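Local coordinates for GP37 (Pseudomonas phage phikz, PDB 5FT0), which inhibits RNase E, the endoribonuclease at the centre of the host RNA degradosome, and so probably protects phage transcripts from degradation, at residues Ile6-Glu9 against Glu10-Ala14; Asp182-Ala185 against Asn186-Phe190; Thr239-Gln242 against Val243-Lys246. All coordinates share one frame; numbering follows the deposited sequence.

Overall arrangement
Following the chain from its N terminus, interaction 1 is the turn from strand 4-6, an outer strand of the four-stranded antiparallel sheet, into helix 8-15. Interaction 2 comes much later, where helix 158-187 runs out and the chain leads toward strand 197-202 of the seven-stranded sheet. Interaction 3 follows strand 220-232, at helix 239-242 and the turn after it. Each is closed within a single continuous run of residues, so the three stand in series, with none nested or crossed. Interactions 1 and 2 have centres 22 Å apart, whereas interaction 3 lies across the chain's centre from both, beside the second subunit.

Interaction 1: Ile6-Glu9 against Glu10-Ala14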
ATOM      1  N   ILE A   6      12.577  19.125 -18.007  1.00 33.36           N
ATOM      2  CA  ILE A   6      11.852  20.300 -17.541  1.00 36.23           C
ATOM      3  C   ILE A   6      12.536  20.741 -16.256  1.00 37.18           C
ATOM      4  O   ILE A   6      12.434  20.057 -15.230  1.00 38.02           O
ATOM      5  CB  ILE A   6      10.364  20.012 -17.299  1.00 35.16           C
ATOM      6  CG1 ILE A   6       9.697  19.492 -18.573  1.00 33.56           C
ATOM      7  CG2 ILE A   6       9.651  21.263 -16.793  1.00 32.76           C
ATOM      8  CD1 ILE A   6       8.219  19.186 -18.403  1.00 33.63           C
ATOM      9  N   THR A   7      13.250  21.863 -16.305  1.00 35.41           N
ATOM     10  CA  THR A   7      13.945  22.289 -15.103  1.00 33.75           C
ATOM     11  C   THR A   7      12.940  22.784 -14.068  1.00 36.67           C
ATOM     12  O   THR A   7      11.795  23.128 -14.383  1.00 35.18           O
ATOM     13  CB  THR A   7      14.963  23.393 -15.404  1.00 36.62           C
ATOM     14  OG1 THR A   7      14.276  24.616 -15.707  1.00 33.36           O
ATOM     15  CG2 THR A   7      15.834  23.007 -16.588  1.00 29.72           C
ATOM     16  N   TRP A   8      13.379  22.807 -12.809  1.00 33.01           N
ATOM     17  CA  TRP A   8      12.511  23.306 -11.750  1.00 28.34           C
ATOM     18  C   TRP A   8      12.211  24.788 -11.930  1.00 25.21           C
ATOM     19  O   TRP A   8      11.170  25.267 -11.468  1.00 28.24           O
ATOM     20  CB  TRP A   8      13.139  23.039 -10.382  1.00 34.16           C
ATOM     21  CG  TRP A   8      14.355  23.860 -10.104  1.00 32.66           C
ATOM     22  CD1 TRP A   8      15.645  23.547 -10.418  1.00 34.65           C
ATOM     23  CD2 TRP A   8      14.397  25.132  -9.448  1.00 28.99           C
ATOM     24  NE1 TRP A   8      16.488  24.546  -9.998  1.00 31.35           N
ATOM     25  CE2 TRP A   8      15.747  25.530  -9.398  1.00 30.62           C
ATOM     26  CE3 TRP A   8      13.426  25.969  -8.894  1.00 29.17           C
ATOM     27  CZ2 TRP A   8      16.150  26.731  -8.820  1.00 30.89           C
ATOM     28  CZ3 TRP A   8      13.827  27.162  -8.322  1.00 35.92           C
ATOM     29  CH2 TRP A   8      15.176  27.532  -8.290  1.00 35.70           C
ATOM     30  N   GLU A   9      13.094  25.525 -12.613  1.00 25.26           N
ATOM     31  CA  GLU A   9      12.843  26.945 -12.852  1.00 28.03           C
ATOM     32  C   GLU A   9      11.672  27.159 -13.810  1.00 32.98           C
ATOM     33  O   GLU A   9      10.862  28.071 -13.603  1.00 32.69           O
ATOM     34  CB  GLU A   9      14.103  27.633 -13.383  1.00 30.04           C
ATOM     35  CG  GLU A   9      15.221  27.780 -12.356  1.00 33.88           C
ATOM     36  CD  GLU A   9      16.341  26.778 -12.559  1.00 36.94           C
ATOM     37  OE1 GLU A   9      16.051  25.620 -12.931  1.00 36.46           O
ATOM     38  OE2 GLU A   9      17.514  27.155 -12.357  1.00 42.07           O
ATOM     39  N   GLU A  10      11.566  26.347 -14.872  1.00 29.93           N
ATOM     40  CA  GLU A  10      10.409  26.469 -15.763  1.00 31.10           C
ATOM     41  C   GLU A  10       9.118  26.171 -15.014  1.00 31.83           C
ATOM     42  O   GLU A  10       8.095  26.828 -15.235  1.00 34.33           O
ATOM     43  CB  GLU A  10      10.515  25.528 -16.972  1.00 36.08           C
ATOM     44  CG  GLU A  10      11.908  25.204 -17.474  1.00 46.23           C
ATOM     45  CD  GLU A  10      11.910  24.301 -18.699  1.00 49.89           C
ATOM     46  OE1 GLU A  10      10.891  24.232 -19.413  1.00 52.36           O
ATOM     47  OE2 GLU A  10      12.937  23.631 -18.929  1.00 43.97           O
ATOM     48  N   GLN A  11       9.142  25.163 -14.139  1.00 27.96           N
ATOM     49  CA  GLN A  11       7.959  24.842 -13.349  1.00 32.38           C
ATOM     50  C   GLN A  11       7.596  25.994 -12.422  1.00 31.00           C
ATOM     51  O   GLN A  11       6.435  26.420 -12.372  1.00 28.63           O
ATOM     52  CB  GLN A  11       8.198  23.558 -12.556  1.00 27.09           C
ATOM     53  CG  GLN A  11       8.689  22.396 -13.401  1.00 28.49           C
ATOM     54  CD  GLN A  11       9.136  21.212 -12.565  1.00 32.54           C
ATOM     55  OE1 GLN A  11       8.441  20.794 -11.639  1.00 29.57           O
ATOM     56  NE2 GLN A  11      10.304  20.663 -12.890  1.00 30.17           N
ATOM     57  N   LEU A  12       8.581  26.523 -11.693  1.00 33.17           N
ATOM     58  CA  LEU A  12       8.312  27.603 -10.748  1.00 30.14           C
ATOM     59  C   LEU A  12       7.821  28.856 -11.464  1.00 36.24           C
ATOM     60  O   LEU A  12       6.962  29.577 -10.946  1.00 34.46           O
ATOM     61  CB  LEU A  12       9.566  27.905  -9.928  1.00 32.25           C
ATOM     62  CG  LEU A  12       9.416  28.944  -8.816  1.00 38.31           C
ATOM     63  CD1 LEU A  12       8.272  28.575  -7.886  1.00 33.64           C
ATOM     64  CD2 LEU A  12      10.711  29.060  -8.035  1.00 34.37           C
ATOM     65  N   GLN A  13       8.345  29.124 -12.664  1.00 33.07           N
ATOM     66  CA  GLN A  13       7.886  30.281 -13.426  1.00 33.86           C
ATOM     67  C   GLN A  13       6.421  30.140 -13.820  1.00 35.05           C
ATOM     68  O   GLN A  13       5.654  31.107 -13.743  1.00 37.36           O
ATOM     69  CB  GLN A  13       8.761  30.474 -14.664  1.00 39.96           C
ATOM     70  CG  GLN A  13      10.142  31.032 -14.353  1.00 48.58           C
ATOM     71  CD  GLN A  13      11.136  30.793 -15.471  1.00 51.57           C
ATOM     72  OE1 GLN A  13      10.764  30.408 -16.581  1.00 58.26           O
ATOM     73  NE2 GLN A  13      12.413  31.016 -15.183  1.00 50.09           N
ATOM     74  N   ALA A  14       6.011  28.943 -14.243  1.00 29.57           N
ATOM     75  CA  ALA A  14       4.601  28.711 -14.539  1.00 34.31           C
ATOM     76  C   ALA A  14       3.753  28.795 -13.276  1.00 32.23           C
ATOM     77  O   ALA A  14       2.674  29.398 -13.281  1.00 31.88           O
ATOM     78  CB  ALA A  14       4.422  27.351 -15.217  1.00 26.07           C
TER
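Glu10 reaches back with its carboxylate to the backbone of Thr7: Thr7 N donates to Glu10 OE2 over 3.2 Å, a fairly straight bond (167°) that arrives from above the carboxylate plane. The reciprocal bond is weaker: Glu10 N-H donates to Thr7 OG1 at 3.3 Å. Thr7 has its hydroxyl between its own backbone N and carbonyl carbon (chi1 71°), which turns OG1 over the first turn of the helix. The carboxylate's other oxygen, OE1, is held by a salt bridge to Arg71. This pair of exchanged bonds is a capping box, with Thr7 as N-cap of helix 8-15. Gln11 sends an extended chain back to the same end, where NE2 makes weak bonds to Ile6 O (3.2 Å) and Thr7 O, while its stronger partner is Glu28 O. Regular helical bonding then takes over, with Leu12 N bonded to Trp8 O at 2.9 Å. Outside the polar core, Ile6 CG2 packs on Gln11 CG at 3.7 Å, the two side chains crossing at about a right angle. Trp8 and Leu12 lie side by side, and Leu12 CD2 meets the indole edge at CZ3, 3.7 Å away and near the ring plane.

Interaction 2: Asp182-Ala185 against Asn186-Phe190. With ARG (arginine), chain C.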
ATOM      1  N   ASP A 182     -15.020  29.410  -7.551  1.00 28.95           N
ATOM      2  CA  ASP A 182     -14.672  30.820  -7.689  1.00 33.80           C
ATOM      3  C   ASP A 182     -13.258  30.990  -8.230  1.00 30.97           C
ATOM      4  O   ASP A 182     -13.015  31.838  -9.097  1.00 31.21           O
ATOM      5  CB  ASP A 182     -14.824  31.535  -6.346  1.00 35.51           C
ATOM      6  CG  ASP A 182     -16.271  31.667  -5.919  1.00 36.06           C
ATOM      7  OD1 ASP A 182     -17.162  31.531  -6.785  1.00 40.39           O
ATOM      8  OD2 ASP A 182     -16.515  31.916  -4.721  1.00 43.61           O
ATOM      9  N   TYR A 183     -12.310  30.193  -7.730  1.00 30.65           N
ATOM     10  CA  TYR A 183     -10.926  30.331  -8.176  1.00 25.94           C
ATOM     11  C   TYR A 183     -10.807  30.112  -9.679  1.00 28.35           C
ATOM     12  O   TYR A 183     -10.153  30.890 -10.380  1.00 28.61           O
ATOM     13  CB  TYR A 183     -10.017  29.361  -7.424  1.00 28.32           C
ATOM     14  CG  TYR A 183      -8.556  29.627  -7.693  1.00 29.78           C
ATOM     15  CD1 TYR A 183      -7.840  30.520  -6.910  1.00 22.84           C
ATOM     16  CD2 TYR A 183      -7.895  29.000  -8.744  1.00 26.17           C
ATOM     17  CE1 TYR A 183      -6.506  30.778  -7.157  1.00 28.95           C
ATOM     18  CE2 TYR A 183      -6.558  29.253  -9.001  1.00 23.86           C
ATOM     19  CZ  TYR A 183      -5.869  30.143  -8.202  1.00 26.79           C
ATOM     20  OH  TYR A 183      -4.539  30.405  -8.450  1.00 26.85           O
ATOM     21  N   PHE A 184     -11.431  29.053 -10.195  1.00 25.21           N
ATOM     22  CA  PHE A 184     -11.345  28.792 -11.628  1.00 30.71           C
ATOM     23  C   PHE A 184     -12.052  29.875 -12.433  1.00 29.18           C
ATOM     24  O   PHE A 184     -11.552  30.303 -13.479  1.00 28.53           O
ATOM     25  CB  PHE A 184     -11.921  27.412 -11.948  1.00 24.38           C
ATOM     26  CG  PHE A 184     -10.889  26.320 -11.955  1.00 28.69           C
ATOM     27  CD1 PHE A 184     -10.487  25.714 -10.772  1.00 26.55           C
ATOM     28  CD2 PHE A 184     -10.311  25.907 -13.145  1.00 23.36           C
ATOM     29  CE1 PHE A 184      -9.530  24.712 -10.780  1.00 25.55           C
ATOM     30  CE2 PHE A 184      -9.351  24.907 -13.160  1.00 24.71           C
ATOM     31  CZ  PHE A 184      -8.962  24.306 -11.976  1.00 21.45           C
ATOM     32  N   ALA A 185     -13.203  30.348 -11.951  1.00 30.28           N
ATOM     33  CA  ALA A 185     -13.971  31.332 -12.710  1.00 31.01           C
ATOM     34  C   ALA A 185     -13.310  32.705 -12.687  1.00 33.92           C
ATOM     35  O   ALA A 185     -13.375  33.444 -13.677  1.00 32.16           O
ATOM     36  CB  ALA A 185     -15.396  31.415 -12.169  1.00 27.06           C
ATOM     37  N   ASN A 186     -12.664  33.064 -11.576  1.00 35.07           N
ATOM     38  CA  ASN A 186     -12.116  34.406 -11.407  1.00 34.79           C
ATOM     39  C   ASN A 186     -10.610  34.485 -11.608  1.00 29.71           C
ATOM     40  O   ASN A 186     -10.111  35.539 -12.015  1.00 32.04           O
ATOM     41  CB  ASN A 186     -12.454  34.944 -10.011  1.00 28.00           C
ATOM     42  CG  ASN A 186     -13.945  34.952  -9.735  1.00 35.51           C
ATOM     43  OD1 ASN A 186     -14.751  35.212 -10.627  1.00 37.38           O
ATOM     44  ND2 ASN A 186     -14.319  34.660  -8.491  1.00 35.42           N
ATOM     45  N   LYS A 187      -9.871  33.408 -11.335  1.00 31.31           N
ATOM     46  CA  LYS A 187      -8.416  33.435 -11.394  1.00 27.76           C
ATOM     47  C   LYS A 187      -7.837  32.655 -12.563  1.00 30.38           C
ATOM     48  O   LYS A 187      -6.660  32.846 -12.885  1.00 33.19           O
ATOM     49  CB  LYS A 187      -7.817  32.890 -10.089  1.00 32.88           C
ATOM     50  CG  LYS A 187      -8.436  33.479  -8.837  1.00 33.06           C
ATOM     51  CD  LYS A 187      -8.092  34.943  -8.720  1.00 33.74           C
ATOM     52  CE  LYS A 187      -8.427  35.483  -7.338  1.00 35.74           C
ATOM     53  NZ  LYS A 187      -7.833  36.832  -7.126  1.00 37.16           N
ATOM     54  N   LEU A 188      -8.615  31.778 -13.192  1.00 28.79           N
ATOM     55  CA  LEU A 188      -8.168  30.991 -14.337  1.00 31.97           C
ATOM     56  C   LEU A 188      -9.142  31.156 -15.491  1.00 31.79           C
ATOM     57  O   LEU A 188      -9.431  30.210 -16.231  1.00 31.03           O
ATOM     58  CB  LEU A 188      -8.015  29.519 -13.961  1.00 28.95           C
ATOM     59  CG  LEU A 188      -7.067  29.200 -12.802  1.00 29.68           C
ATOM     60  CD1 LEU A 188      -7.161  27.723 -12.418  1.00 23.69           C
ATOM     61  CD2 LEU A 188      -5.630  29.578 -13.155  1.00 21.82           C
ATOM     62  N   ALA A 189      -9.654  32.372 -15.663  1.00 31.19           N
ATOM     63  CA  ALA A 189     -10.776  32.599 -16.563  1.00 33.75           C
ATOM     64  C   ALA A 189     -10.343  32.586 -18.023  1.00 32.39           C
ATOM     65  O   ALA A 189      -9.277  33.096 -18.381  1.00 33.18           O
ATOM     66  CB  ALA A 189     -11.449  33.931 -16.239  1.00 34.66           C
ATOM     67  N   PHE A 190     -11.180  31.989 -18.865  1.00 30.87           N
ATOM     68  CA  PHE A 190     -11.081  32.131 -20.307  1.00 35.99           C
ATOM     69  C   PHE A 190     -11.824  33.386 -20.750  1.00 37.02           C
ATOM     70  O   PHE A 190     -12.723  33.878 -20.063  1.00 40.13           O
ATOM     71  CB  PHE A 190     -11.671  30.917 -21.028  1.00 33.48           C
ATOM     72  CG  PHE A 190     -10.910  29.641 -20.816  1.00 35.42           C
ATOM     73  CD1 PHE A 190      -9.836  29.318 -21.629  1.00 28.91           C
ATOM     74  CD2 PHE A 190     -11.290  28.746 -19.824  1.00 34.99           C
ATOM     75  CE1 PHE A 190      -9.137  28.137 -21.445  1.00 34.37           C
ATOM     76  CE2 PHE A 190     -10.596  27.563 -19.636  1.00 34.93           C
ATOM     77  CZ  PHE A 190      -9.519  27.257 -20.448  1.00 35.42           C
TER
HETATM   78  N   ARG C1257     -12.803  25.945 -21.193  1.00 56.08           N
HETATM   79  CA  ARG C1257     -12.670  26.589 -22.492  1.00 53.59           C
HETATM   80  C   ARG C1257     -13.887  27.460 -22.791  1.00 57.25           C
HETATM   81  O   ARG C1257     -15.007  27.149 -22.385  1.00 58.85           O
HETATM   82  CB  ARG C1257     -12.483  25.536 -23.583  1.00 67.62           C
HETATM   83  CG  ARG C1257     -13.591  24.499 -23.607  1.00 64.68           C
HETATM   84  CD  ARG C1257     -13.267  23.345 -24.531  1.00 65.16           C
HETATM   85  NE  ARG C1257     -14.394  22.422 -24.629  1.00 85.45           N
HETATM   86  CZ  ARG C1257     -14.631  21.436 -23.770  1.00 79.34           C
HETATM   87  NH1 ARG C1257     -13.815  21.236 -22.744  1.00 77.53           N
HETATM   88  NH2 ARG C1257     -15.684  20.647 -23.938  1.00 76.37           N
HETATM   89  OXT ARG C1257     -13.780  28.499 -23.441  1.00 63.46           O
HETATM   90  O   HOH W   1      -4.255  32.531 -11.130  1.00 32.33           O
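The ring of Tyr183 carries Lys187 on one face: Lys187 CB stands over the ring centre, 3.7 Å from the centroid and 7° off the normal, a CH-pi contact, with Lys187 CG also over that face. At the edge of the same ring, near its plane, Leu188 CD1 comes to 3.8 Å from Tyr183 CE2. That methyl serves a second ring as well, sitting over the centre of one face of Phe184, 3.7 Å from the centroid, so Leu188 is wedged between two aromatic neighbours. Tyr183 turns its CG anti to the backbone N (chi1 -171°), which carries the ring alongside the next turn of the helix. Phe213 also meets the Phe184 ring. The contact lies in the C-terminal part of the long helix 158-187, where i to i+4 bonding becomes irregular. Lys187 N still bonds to Tyr183 O at 2.7 Å, but Leu188 N is shared between Phe184 O, approached from well above the carbonyl plane, and, weakly, Tyr183 O. Beyond the apolar patch, a water donates to Lys187 O at 3.0 Å and more weakly to the Tyr183 hydroxyl, while Asp19 takes a hydrogen bond at its backbone O from that hydroxyl and a salt bridge at its carboxylate from Lys187 NZ. Past the helix, Phe190 belongs to the pocket of the bound arginine: the ligand's CA lies over its ring centre, and the ligand N comes within 3.1 Å of Phe190 CE2 over that face. Asp192, Ala194 and Glu214 complete the pocket.

Interaction 3: Thr239-Gln242 against Val243-Lys246; sequences TAMQ and VFLK
Met241, present as selenomethionine, meets Leu245 through CG and the selenium, in the middle of its side chain. From CB the chain runs with CG anti to the backbone N (chi1 166°), which brings CG to 3.7 Å from Leu245 CD2. Bends at chi2 and chi3 follow, and the selenium keeps close to the same methyl, SE to Leu245 CD2 being 3.6 Å. SE also lies obliquely to the Phe244 ring, 5.5 Å from its centroid and 60° off the normal, a Met-aromatic contact in which selenium replaces sulfur. The backbone beneath is one short helical turn: Val243 N bonds to Thr239 O at 3.2 Å, and Leu245 N reaches Met241 O only weakly, as regular helical bonding fades. On another side of the turn, Lys246 doubles back toward Gln242, with Lys246 CE 3.3 Å from Gln242 OE1, while Gln242 NE2 is bonded to Glu102 and to the backbone of Leu236. Helix 239-242 and the segment 243-246 thus sit between strand 109-115, where Leu245 rests on Ile112 and Ile114, and the second subunit, whose Leu249 packs on Met241 and whose own Phe244 meets the Phe244 ring across the dimer interface.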
ATOM      1  N   THR A 239     -25.556   5.135  13.133  1.00 74.61           N
ATOM      2  CA  THR A 239     -25.159   4.245  14.221  1.00 70.38           C
ATOM      3  C   THR A 239     -24.657   2.908  13.689  1.00 72.19           C
ATOM      4  O   THR A 239     -23.535   2.487  13.995  1.00 69.77           O
ATOM      5  CB  THR A 239     -26.330   4.034  15.183  1.00 77.72           C
ATOM      6  OG1 THR A 239     -27.432   3.459  14.471  1.00 76.72           O
ATOM      7  CG2 THR A 239     -26.763   5.360  15.788  1.00 71.61           C
ATOM      8  N   ALA A 240     -25.481   2.224  12.888  1.00 75.53           N
ATOM      9  CA  ALA A 240     -25.127   0.888  12.418  1.00 76.34           C
ATOM     10  C   ALA A 240     -23.791   0.894  11.683  1.00 76.08           C
ATOM     11  O   ALA A 240     -23.002  -0.050  11.800  1.00 74.53           O
ATOM     12  CB  ALA A 240     -26.241   0.342  11.527  1.00 79.64           C
HETATM   13  N   MSE A 241     -23.517   1.949  10.931  1.00 73.53           N
HETATM   14  CA  MSE A 241     -22.189   2.147  10.366  1.00 71.63           C
HETATM   15  C   MSE A 241     -21.162   2.375  11.458  1.00 72.15           C
HETATM   16  O   MSE A 241     -20.285   1.556  11.635  1.00 77.79           O
HETATM   17  CB  MSE A 241     -22.193   3.308   9.366  1.00 70.98           C
HETATM   18  CG  MSE A 241     -20.826   3.882   8.925  1.00 83.62           C
HETATM   19 SE   MSE A 241     -19.961   2.829   7.554  1.00161.44          SE
HETATM   20  CE  MSE A 241     -20.444   3.511   5.851  1.00 86.80           C
ATOM     21  N   GLN A 242     -21.312   3.442  12.247  1.00 72.56           N
ATOM     22  CA  GLN A 242     -20.364   3.829  13.303  1.00 64.38           C
ATOM     23  C   GLN A 242     -19.780   2.690  14.130  1.00 68.18           C
ATOM     24  O   GLN A 242     -18.659   2.809  14.630  1.00 67.56           O
ATOM     25  CB  GLN A 242     -21.004   4.821  14.283  1.00 66.73           C
ATOM     26  CG  GLN A 242     -20.794   6.260  13.893  1.00 72.80           C
ATOM     27  CD  GLN A 242     -19.327   6.605  13.759  1.00 73.33           C
ATOM     28  OE1 GLN A 242     -18.492   6.148  14.539  1.00 74.97           O
ATOM     29  NE2 GLN A 242     -19.002   7.406  12.752  1.00 74.68           N
ATOM     30  N   VAL A 243     -20.526   1.598  14.304  1.00 62.76           N
ATOM     31  CA  VAL A 243     -19.944   0.423  14.945  1.00 60.68           C
ATOM     32  C   VAL A 243     -19.065  -0.364  13.981  1.00 63.13           C
ATOM     33  O   VAL A 243     -18.180  -1.104  14.428  1.00 62.87           O
ATOM     34  CB  VAL A 243     -21.016  -0.511  15.537  1.00 63.23           C
ATOM     35  CG1 VAL A 243     -22.024   0.275  16.369  1.00 62.84           C
ATOM     36  CG2 VAL A 243     -21.713  -1.301  14.439  1.00 59.26           C
ATOM     37  N   PHE A 244     -19.275  -0.214  12.670  1.00 63.88           N
ATOM     38  CA  PHE A 244     -18.450  -0.928  11.700  1.00 54.12           C
ATOM     39  C   PHE A 244     -17.030  -0.374  11.672  1.00 56.27           C
ATOM     40  O   PHE A 244     -16.064  -1.142  11.665  1.00 56.76           O
ATOM     41  CB  PHE A 244     -19.093  -0.865  10.313  1.00 52.00           C
ATOM     42  CG  PHE A 244     -18.240  -1.437   9.211  1.00 53.57           C
ATOM     43  CD1 PHE A 244     -18.195  -2.802   8.992  1.00 48.59           C
ATOM     44  CD2 PHE A 244     -17.491  -0.607   8.389  1.00 52.60           C
ATOM     45  CE1 PHE A 244     -17.414  -3.333   7.977  1.00 49.39           C
ATOM     46  CE2 PHE A 244     -16.705  -1.135   7.376  1.00 48.34           C
ATOM     47  CZ  PHE A 244     -16.672  -2.497   7.168  1.00 45.20           C
ATOM     48  N   LEU A 245     -16.876   0.959  11.668  1.00 51.74           N
ATOM     49  CA  LEU A 245     -15.520   1.512  11.666  1.00 54.59           C
ATOM     50  C   LEU A 245     -14.744   1.233  12.946  1.00 56.60           C
ATOM     51  O   LEU A 245     -13.575   1.620  13.019  1.00 58.88           O
ATOM     52  CB  LEU A 245     -15.505   3.031  11.424  1.00 54.49           C
ATOM     53  CG  LEU A 245     -15.774   3.704  10.076  1.00 63.94           C
ATOM     54  CD1 LEU A 245     -14.994   3.054   8.930  1.00 56.96           C
ATOM     55  CD2 LEU A 245     -17.249   3.852   9.766  1.00 65.25           C
ATOM     56  N   LYS A 246     -15.349   0.627  13.963  1.00 55.08           N
ATOM     57  CA  LYS A 246     -14.628   0.281  15.180  1.00 60.23           C
ATOM     58  C   LYS A 246     -14.456  -1.220  15.363  1.00 55.00           C
ATOM     59  O   LYS A 246     -13.924  -1.646  16.394  1.00 60.58           O
ATOM     60  CB  LYS A 246     -15.327   0.875  16.409  1.00 65.65           C
ATOM     61  CG  LYS A 246     -16.078   2.158  16.115  1.00 75.07           C
ATOM     62  CD  LYS A 246     -15.228   3.388  16.394  1.00 80.35           C
ATOM     63  CE  LYS A 246     -16.060   4.654  16.289  1.00 79.18           C
ATOM     64  NZ  LYS A 246     -17.132   4.689  17.323  1.00 72.36           N
TER